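Local atomic coordinates of chemosensory protein (Mamestra brassicae, PDB entry 1N8V), a protein that probably binds and carries hydrophobic, long-chain semiochemicals in insect chemosensation, and here holds bromo-dodecanol molecules inside an all-helical fold. Residues K87-T91 against G92-K96; I51-G54 against C55-C58. All coordinates share one frame; numbering follows the deposited sequence.

Interaction 1: K87-T91 against G92-K96. With BDD (bromo-dodecanol), chain E; BDD (bromo-dodecanol), chain D.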
ATOM      1  N   LYS A  87     -10.283   5.131   2.846  1.00 11.58           N
ATOM      2  CA  LYS A  87     -10.146   6.130   1.801  1.00 12.11           C
ATOM      3  C   LYS A  87     -10.166   5.512   0.403  1.00 11.82           C
ATOM      4  O   LYS A  87     -10.873   5.983  -0.497  1.00 12.37           O
ATOM      5  CB  LYS A  87      -8.853   6.945   1.999  1.00 11.82           C
ATOM      6  CG  LYS A  87      -8.560   7.925   0.843  1.00 12.38           C
ATOM      7  CD  LYS A  87      -7.383   8.830   1.168  1.00 13.67           C
ATOM      8  CE  LYS A  87      -6.912   9.609  -0.058  1.00 16.28           C
ATOM      9  NZ  LYS A  87      -7.885  10.649  -0.468  1.00 19.01           N
ATOM     10  N   TYR A  88      -9.349   4.480   0.203  1.00 11.71           N
ATOM     11  CA  TYR A  88      -9.184   3.884  -1.133  1.00 11.88           C
ATOM     12  C   TYR A  88     -10.146   2.739  -1.469  1.00 12.77           C
ATOM     13  O   TYR A  88     -10.326   2.412  -2.635  1.00 12.95           O
ATOM     14  CB  TYR A  88      -7.724   3.423  -1.304  1.00 12.16           C
ATOM     15  CG  TYR A  88      -6.786   4.594  -1.567  1.00 11.96           C
ATOM     16  CD1 TYR A  88      -6.598   5.069  -2.848  1.00 11.51           C
ATOM     17  CD2 TYR A  88      -6.105   5.222  -0.534  1.00 11.37           C
ATOM     18  CE1 TYR A  88      -5.763   6.142  -3.099  1.00 11.15           C
ATOM     19  CE2 TYR A  88      -5.278   6.291  -0.764  1.00 10.96           C
ATOM     20  CZ  TYR A  88      -5.096   6.743  -2.057  1.00 10.51           C
ATOM     21  OH  TYR A  88      -4.254   7.815  -2.335  1.00 12.06           O
ATOM     22  N   ASP A  89     -10.751   2.122  -0.463  1.00 11.86           N
ATOM     23  CA  ASP A  89     -11.685   1.006  -0.695  1.00 11.65           C
ATOM     24  C   ASP A  89     -12.942   1.221   0.149  1.00 11.99           C
ATOM     25  O   ASP A  89     -13.280   0.382   0.969  1.00 11.76           O
ATOM     26  CB  ASP A  89     -10.973  -0.301  -0.339  1.00 11.73           C
ATOM     27  CG  ASP A  89     -11.695  -1.548  -0.799  1.00 11.68           C
ATOM     28  OD1 ASP A  89     -12.695  -1.479  -1.574  1.00 12.15           O
ATOM     29  OD2 ASP A  89     -11.294  -2.673  -0.388  1.00 13.74           O
ATOM     30  N   PRO A  90     -13.650   2.333  -0.072  1.00 12.90           N
ATOM     31  CA  PRO A  90     -14.796   2.694   0.775  1.00 13.17           C
ATOM     32  C   PRO A  90     -15.940   1.697   0.732  1.00 13.95           C
ATOM     33  O   PRO A  90     -16.710   1.668   1.700  1.00 15.12           O
ATOM     34  CB  PRO A  90     -15.228   4.064   0.204  1.00 14.23           C
ATOM     35  CG  PRO A  90     -14.758   4.036  -1.169  1.00 14.06           C
ATOM     36  CD  PRO A  90     -13.400   3.370  -1.090  1.00 13.19           C
ATOM     37  N   THR A  91     -16.078   0.906  -0.322  1.00 14.40           N
ATOM     38  CA  THR A  91     -17.153  -0.091  -0.334  1.00 15.39           C
ATOM     39  C   THR A  91     -16.657  -1.438   0.197  1.00 15.15           C
ATOM     40  O   THR A  91     -17.416  -2.429   0.199  1.00 16.83           O
ATOM     41  CB  THR A  91     -17.768  -0.283  -1.740  1.00 15.93           C
ATOM     42  OG1 THR A  91     -16.812  -0.861  -2.621  1.00 17.36           O
ATOM     43  CG2 THR A  91     -18.188   1.055  -2.355  1.00 17.84           C
ATOM     44  N   GLY A  92     -15.388  -1.517   0.593  1.00 13.69           N
ATOM     45  CA  GLY A  92     -14.844  -2.733   1.164  1.00 14.29           C
ATOM     46  C   GLY A  92     -14.714  -3.958   0.284  1.00 14.71           C
ATOM     47  O   GLY A  92     -14.958  -5.070   0.744  1.00 15.10           O
ATOM     48  N   ASN A  93     -14.268  -3.775  -0.952  1.00 13.91           N
ATOM     49  CA  ASN A  93     -14.071  -4.896  -1.865  1.00 14.32           C
ATOM     50  C   ASN A  93     -13.092  -5.909  -1.265  1.00 13.35           C
ATOM     51  O   ASN A  93     -13.276  -7.125  -1.402  1.00 14.19           O
ATOM     52  CB  ASN A  93     -13.504  -4.425  -3.229  1.00 15.25           C
ATOM     53  CG  ASN A  93     -14.491  -3.563  -4.031  1.00 17.31           C
ATOM     54  OD1 ASN A  93     -15.587  -3.980  -4.303  1.00 18.88           O
ATOM     55  ND2 ASN A  93     -14.081  -2.351  -4.392  1.00 20.46           N
ATOM     56  N   TRP A  94     -12.009  -5.415  -0.664  1.00 13.01           N
ATOM     57  CA  TRP A  94     -10.903  -6.268  -0.265  1.00 12.43           C
ATOM     58  C   TRP A  94     -10.604  -6.343   1.228  1.00 11.83           C
ATOM     59  O   TRP A  94      -9.734  -7.099   1.643  1.00 12.41           O
ATOM     60  CB  TRP A  94      -9.620  -5.792  -0.976  1.00 12.11           C
ATOM     61  CG  TRP A  94      -9.767  -5.634  -2.477  1.00 12.22           C
ATOM     62  CD1 TRP A  94      -9.882  -4.455  -3.175  1.00 14.15           C
ATOM     63  CD2 TRP A  94      -9.827  -6.680  -3.448  1.00 11.91           C
ATOM     64  NE1 TRP A  94     -10.032  -4.711  -4.515  1.00 13.85           N
ATOM     65  CE2 TRP A  94     -10.009  -6.070  -4.707  1.00 12.25           C
ATOM     66  CE3 TRP A  94      -9.760  -8.074  -3.384  1.00 12.24           C
ATOM     67  CZ2 TRP A  94     -10.080  -6.812  -5.891  1.00 14.06           C
ATOM     68  CZ3 TRP A  94      -9.860  -8.802  -4.562  1.00 15.51           C
ATOM     69  CH2 TRP A  94     -10.018  -8.163  -5.783  1.00 13.75           C
ATOM     70  N   ARG A  95     -11.269  -5.522   2.030  1.00 11.00           N
ATOM     71  CA  ARG A  95     -10.907  -5.428   3.450  1.00 10.81           C
ATOM     72  C   ARG A  95     -10.965  -6.752   4.187  1.00 11.33           C
ATOM     73  O   ARG A  95      -9.970  -7.171   4.806  1.00 11.36           O
ATOM     74  CB  ARG A  95     -11.757  -4.374   4.146  1.00 10.79           C
ATOM     75  CG  ARG A  95     -11.363  -4.162   5.588  1.00 11.57           C
ATOM     76  CD  ARG A  95     -12.092  -3.051   6.306  1.00 11.32           C
ATOM     77  NE  ARG A  95     -11.820  -3.079   7.745  1.00 12.13           N
ATOM     78  CZ  ARG A  95     -12.382  -2.248   8.609  1.00 13.66           C
ATOM     79  NH1 ARG A  95     -13.176  -1.289   8.178  1.00 13.34           N
ATOM     80  NH2 ARG A  95     -12.134  -2.377   9.900  1.00 14.83           N
ATOM     81  N   LYS A  96     -12.101  -7.438   4.112  1.00 11.03           N
ATOM     82  CA  LYS A  96     -12.217  -8.695   4.827  1.00 11.86           C
ATOM     83  C   LYS A  96     -11.283  -9.763   4.243  1.00 11.40           C
ATOM     84  O   LYS A  96     -10.680 -10.533   4.988  1.00 12.45           O
ATOM     85  CB  LYS A  96     -13.652  -9.178   4.883  1.00 13.60           C
ATOM     86  CG  LYS A  96     -13.773 -10.443   5.728  1.00 17.20           C
ATOM     87  CD  LYS A  96     -15.192 -10.807   6.073  1.00 20.96           C
ATOM     88  CE  LYS A  96     -15.257 -11.887   7.167  1.00 21.66           C
ATOM     89  NZ  LYS A  96     -14.661 -13.182   6.734  1.00 22.76           N
TER
HETATM   90  O1  BDD E 503      -9.030  -2.700   1.205  1.00 14.89           O
HETATM   91  C1  BDD E 503      -7.818  -2.628   0.452  1.00 15.98           C
HETATM   92  C2  BDD E 503      -6.979  -1.423   0.894  1.00 15.65           C
HETATM   93  C3  BDD E 503      -5.589  -1.498   0.266  1.00 18.22           C
HETATM   94  C4  BDD E 503      -4.643  -0.391   0.737  1.00 23.01           C
HETATM   95  C5  BDD E 503      -3.210  -0.925   0.855  1.00 26.39           C
HETATM   96  C6  BDD E 503      -2.186  -0.091   0.106  1.00 28.40           C
HETATM   97  C7  BDD E 503      -0.768  -0.653   0.247  1.00 27.84           C
HETATM   98  C8  BDD E 503      -0.084  -0.820  -1.093  1.00 27.29           C
HETATM   99  C9  BDD E 503       1.413  -1.057  -0.950  1.00 24.76           C
HETATM  100  C10 BDD E 503       2.089  -1.230  -2.312  1.00 23.08           C
HETATM  101  C11 BDD E 503       3.364  -2.078  -2.306  1.00 21.05           C
HETATM  102  C12 BDD E 503       3.717  -2.740  -3.678  1.00 14.41           C
HETATM  103 BR   BDD E 503       5.327  -2.734  -3.801  1.00  9.04          BR
HETATM  104  O1  BDD D 502      -6.191  -6.511  -4.584  1.00 34.77           O
HETATM  105  C1  BDD D 502      -6.104  -5.105  -4.380  1.00 33.22           C
HETATM  106  C2  BDD D 502      -4.629  -4.712  -4.386  1.00 31.81           C
HETATM  107  C3  BDD D 502      -4.311  -3.682  -3.301  1.00 28.88           C
HETATM  108  C4  BDD D 502      -2.867  -3.200  -3.369  1.00 26.60           C
HETATM  109  C5  BDD D 502      -2.498  -2.601  -4.719  1.00 25.20           C
HETATM  110  C6  BDD D 502      -1.047  -2.145  -4.809  1.00 23.29           C
HETATM  111  C7  BDD D 502      -0.805  -1.309  -6.069  1.00 23.52           C
HETATM  112  C8  BDD D 502       0.674  -1.092  -6.366  1.00 21.35           C
HETATM  113  C9  BDD D 502       0.910  -0.001  -7.408  1.00 21.47           C
HETATM  114  C10 BDD D 502       2.388   0.087  -7.814  1.00 19.95           C
HETATM  115  C11 BDD D 502       2.755   1.320  -8.642  1.00 21.95           C
HETATM  116  C12 BDD D 502       4.284   1.609  -8.679  1.00 21.87           C
HETATM  117 BR   BDD D 502       4.914   2.537  -7.474  1.00  7.00          BR
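Asp89 reaches across the turn to Asn93 and Trp94, just where the chain leaves helix 78-88 and before it enters helix 95-102. Its backbone closes the type I beta turn from Asp89 to Gly92, with Gly92 N donating to Asp89 O at 2.9 Å. The side chain starts out with CG anti to the backbone N (chi1 -168°), which carries the carboxylate over to the residues beyond the turn. CB already lies 3.5 Å from O1 of the chain E bromo-dodecanol, and CG lies close to both that hydroxyl and the backbone N of Asn93. OD1 takes the Asn93 N-H at 2.9 Å, on its syn side but 27° out of the carboxylate plane. OD2 works twice: its syn lone pair receives Trp94 N at 2.8 Å in a fairly straight bond (161°), and the alcohol of the chain E ligand donates to it from O1, also at 2.8 Å. The Trp94 ring is sandwiched, with Asn93 CB packed near the rim of one face and O1 of the chain D ligand 3.7 Å above the centre of the other. Thr85, on helix 78-88 and in the same pocket as Asp89, also hydrogen-bonds bromo-dodecanol through OG1. Two successive backbone N-H groups and an alcohol thus converge on one buried carboxylate, so the turn that links the helices also supplies the polar end of a greasy pocket.

Interaction 2: I51-G54 against C55-C58. With BDD (bromo-dodecanol), chain D.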
ATOM      1  N   ILE A  51      -7.084  -1.116  -6.900  1.00 11.48           N
ATOM      2  CA  ILE A  51      -8.233  -1.559  -6.092  1.00 13.11           C
ATOM      3  C   ILE A  51      -9.411  -1.920  -6.978  1.00 13.11           C
ATOM      4  O   ILE A  51     -10.141  -2.910  -6.721  1.00 12.98           O
ATOM      5  CB  ILE A  51      -8.645  -0.432  -5.101  1.00 14.18           C
ATOM      6  CG1 ILE A  51      -7.556  -0.254  -4.062  1.00 19.44           C
ATOM      7  CG2 ILE A  51     -10.013  -0.720  -4.425  1.00 15.31           C
ATOM      8  CD1 ILE A  51      -7.313  -1.414  -3.271  1.00 21.44           C
ATOM      9  N   GLU A  52      -9.623  -1.139  -8.011  1.00 12.73           N
ATOM     10  CA  GLU A  52     -10.762  -1.367  -8.898  1.00 13.48           C
ATOM     11  C   GLU A  52     -10.612  -2.610  -9.773  1.00 12.77           C
ATOM     12  O   GLU A  52     -11.637  -3.150 -10.224  1.00 13.27           O
ATOM     13  CB  GLU A  52     -11.041  -0.168  -9.781  1.00 14.78           C
ATOM     14  CG  GLU A  52     -11.302   1.118  -9.002  1.00 18.01           C
ATOM     15  CD  GLU A  52     -12.470   1.046  -8.040  1.00 22.41           C
ATOM     16  OE1 GLU A  52     -13.498   0.428  -8.383  1.00 24.64           O
ATOM     17  OE2 GLU A  52     -12.375   1.617  -6.936  1.00 23.62           O
ATOM     18  N   ASN A  53      -9.386  -3.094 -10.019  1.00 11.13           N
ATOM     19  CA  ASN A  53      -9.157  -4.267 -10.886  1.00 11.16           C
ATOM     20  C   ASN A  53      -8.335  -5.402 -10.285  1.00 11.27           C
ATOM     21  O   ASN A  53      -7.859  -6.293 -10.994  1.00 11.23           O
ATOM     22  CB  ASN A  53      -8.603  -3.872 -12.235  1.00 11.01           C
ATOM     23  CG  ASN A  53      -7.283  -3.187 -12.129  1.00  9.33           C
ATOM     24  OD1 ASN A  53      -6.473  -3.498 -11.276  1.00 11.42           O
ATOM     25  ND2 ASN A  53      -7.062  -2.241 -13.028  1.00 13.74           N
ATOM     26  N   GLY A  54      -8.200  -5.418  -8.972  1.00 10.86           N
ATOM     27  CA  GLY A  54      -7.489  -6.482  -8.289  1.00 11.16           C
ATOM     28  C   GLY A  54      -6.059  -6.718  -8.718  1.00 11.17           C
ATOM     29  O   GLY A  54      -5.589  -7.852  -8.852  1.00 12.86           O
ATOM     30  N   CYS A  55      -5.329  -5.617  -8.902  1.00 11.22           N
ATOM     31  CA  CYS A  55      -3.908  -5.681  -9.286  1.00 11.35           C
ATOM     32  C   CYS A  55      -3.675  -6.290 -10.681  1.00 11.42           C
ATOM     33  O   CYS A  55      -2.602  -6.818 -10.969  1.00 11.52           O
ATOM     34  CB  CYS A  55      -3.031  -6.375  -8.229  1.00 11.75           C
ATOM     35  SG  CYS A  55      -1.795  -5.275  -7.422  1.00 14.81           S
ATOM     36  N   LYS A  56      -4.637  -6.140 -11.572  1.00 11.09           N
ATOM     37  CA  LYS A  56      -4.477  -6.654 -12.940  1.00 12.07           C
ATOM     38  C   LYS A  56      -3.227  -6.118 -13.681  1.00 12.98           C
ATOM     39  O   LYS A  56      -2.678  -6.798 -14.573  1.00 14.62           O
ATOM     40  CB  LYS A  56      -5.730  -6.325 -13.733  1.00 12.40           C
ATOM     41  CG  LYS A  56      -5.711  -6.833 -15.157  1.00 13.70           C
ATOM     42  CD  LYS A  56      -7.033  -6.575 -15.832  1.00 14.70           C
ATOM     43  CE  LYS A  56      -7.312  -5.090 -16.014  1.00 14.42           C
ATOM     44  NZ  LYS A  56      -8.599  -4.888 -16.795  1.00 17.67           N
ATOM     45  N   LYS A  57      -2.792  -4.907 -13.366  1.00 12.14           N
ATOM     46  CA  LYS A  57      -1.640  -4.300 -14.027  1.00 12.18           C
ATOM     47  C   LYS A  57      -0.380  -4.321 -13.177  1.00 11.58           C
ATOM     48  O   LYS A  57       0.642  -3.749 -13.545  1.00 12.06           O
ATOM     49  CB  LYS A  57      -1.994  -2.861 -14.412  1.00 12.80           C
ATOM     50  CG  LYS A  57      -3.232  -2.769 -15.249  1.00 15.61           C
ATOM     51  CD  LYS A  57      -3.849  -1.380 -15.156  1.00 18.00           C
ATOM     52  CE  LYS A  57      -5.213  -1.302 -15.821  1.00 17.79           C
ATOM     53  NZ  LYS A  57      -5.856   0.032 -15.644  1.00 18.94           N
ATOM     54  N   CYS A  58      -0.455  -4.945 -12.011  1.00 10.76           N
ATOM     55  CA  CYS A  58       0.683  -5.058 -11.128  1.00 11.05           C
ATOM     56  C   CYS A  58       1.692  -6.091 -11.589  1.00 10.96           C
ATOM     57  O   CYS A  58       1.330  -7.154 -12.133  1.00 11.02           O
ATOM     58  CB  CYS A  58       0.233  -5.445  -9.727  1.00 11.41           C
ATOM     59  SG  CYS A  58      -0.883  -4.263  -8.928  1.00 13.03           S
TER
HETATM   60  O1  BDD D 502      -6.191  -6.511  -4.584  1.00 34.77           O
HETATM   61  C1  BDD D 502      -6.104  -5.105  -4.380  1.00 33.22           C
HETATM   62  C2  BDD D 502      -4.629  -4.712  -4.386  1.00 31.81           C
HETATM   63  C3  BDD D 502      -4.311  -3.682  -3.301  1.00 28.88           C
HETATM   64  C4  BDD D 502      -2.867  -3.200  -3.369  1.00 26.60           C
HETATM   65  C5  BDD D 502      -2.498  -2.601  -4.719  1.00 25.20           C
HETATM   66  C6  BDD D 502      -1.047  -2.145  -4.809  1.00 23.29           C
HETATM   67  C7  BDD D 502      -0.805  -1.309  -6.069  1.00 23.52           C
HETATM   68  C8  BDD D 502       0.674  -1.092  -6.366  1.00 21.35           C
HETATM   69  C9  BDD D 502       0.910  -0.001  -7.408  1.00 21.47           C
HETATM   70  C10 BDD D 502       2.388   0.087  -7.814  1.00 19.95           C
HETATM   71  C11 BDD D 502       2.755   1.320  -8.642  1.00 21.95           C
HETATM   72  C12 BDD D 502       4.284   1.609  -8.679  1.00 21.87           C
HETATM   73 BR   BDD D 502       4.914   2.537  -7.474  1.00  7.00          BR
HETATM   74  O   HOH W   1      -3.881  -3.120 -11.388  1.00 11.65           O
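Asn53 and Lys56 meet where helix 38-53 gives way to the disulfide loop that leads to helix 60-76, a Cys-Lys-Lys-Cys type I beta turn in this A10/OS-D family member. Gly54 exits with positive phi. Cys55, also at positive phi, turns its SG to the pocket, 3.9 Å from C5 of the chain D bromo-dodecanol. Next comes Lys56, its backbone N shared between two acceptors of one residue: Asn53 O at 3.3 Å and Asn53 OD1 at 3.2 Å, both bent and from above the carbonyl plane. With chi1 61°, Asn53 holds CG between its backbone N and carbonyl carbon, folding the amide back over the turn. A water donates to Asn53 OD1 and accepts from Lys57 N. Replacing Asn53 by an alanine would probably leave Lys56 N with just its backbone bond and the water without the side-chain oxygen it donates to. Lys57 runs its extended chain across the amide, CE 3.5 Å from Asn53 ND2, and both side chains end on Asp49 of helix 38-53, Lys57 NZ by a salt bridge and Asn53 ND2 by a hydrogen bond. Cys58 completes the turn, its N bonded to Cys55 O, and its SG lies 2.0 Å from Cys55 SG.

In the fold
From the N terminus the chain passes through helices 13-17 and 20-30 before helix 38-53, at whose end interaction 2 closes a short loop ahead of helix 60-76. The chain then passes through helices 60-76 and 78-88 before interaction 1 turns it into helix 95-102. The two loops are in series, neither nesting nor crossing, with centres about 13 Å apart. They nevertheless meet in space: Trp94 NE1 lies 2.8 Å from Ile51 O, a probable hydrogen bond, and Trp94 CZ2 packs on Gly54 CA at 3.5 Å. Both also touch the chain D bromo-dodecanol, so two separate helix junctions border the same stretch of pocket.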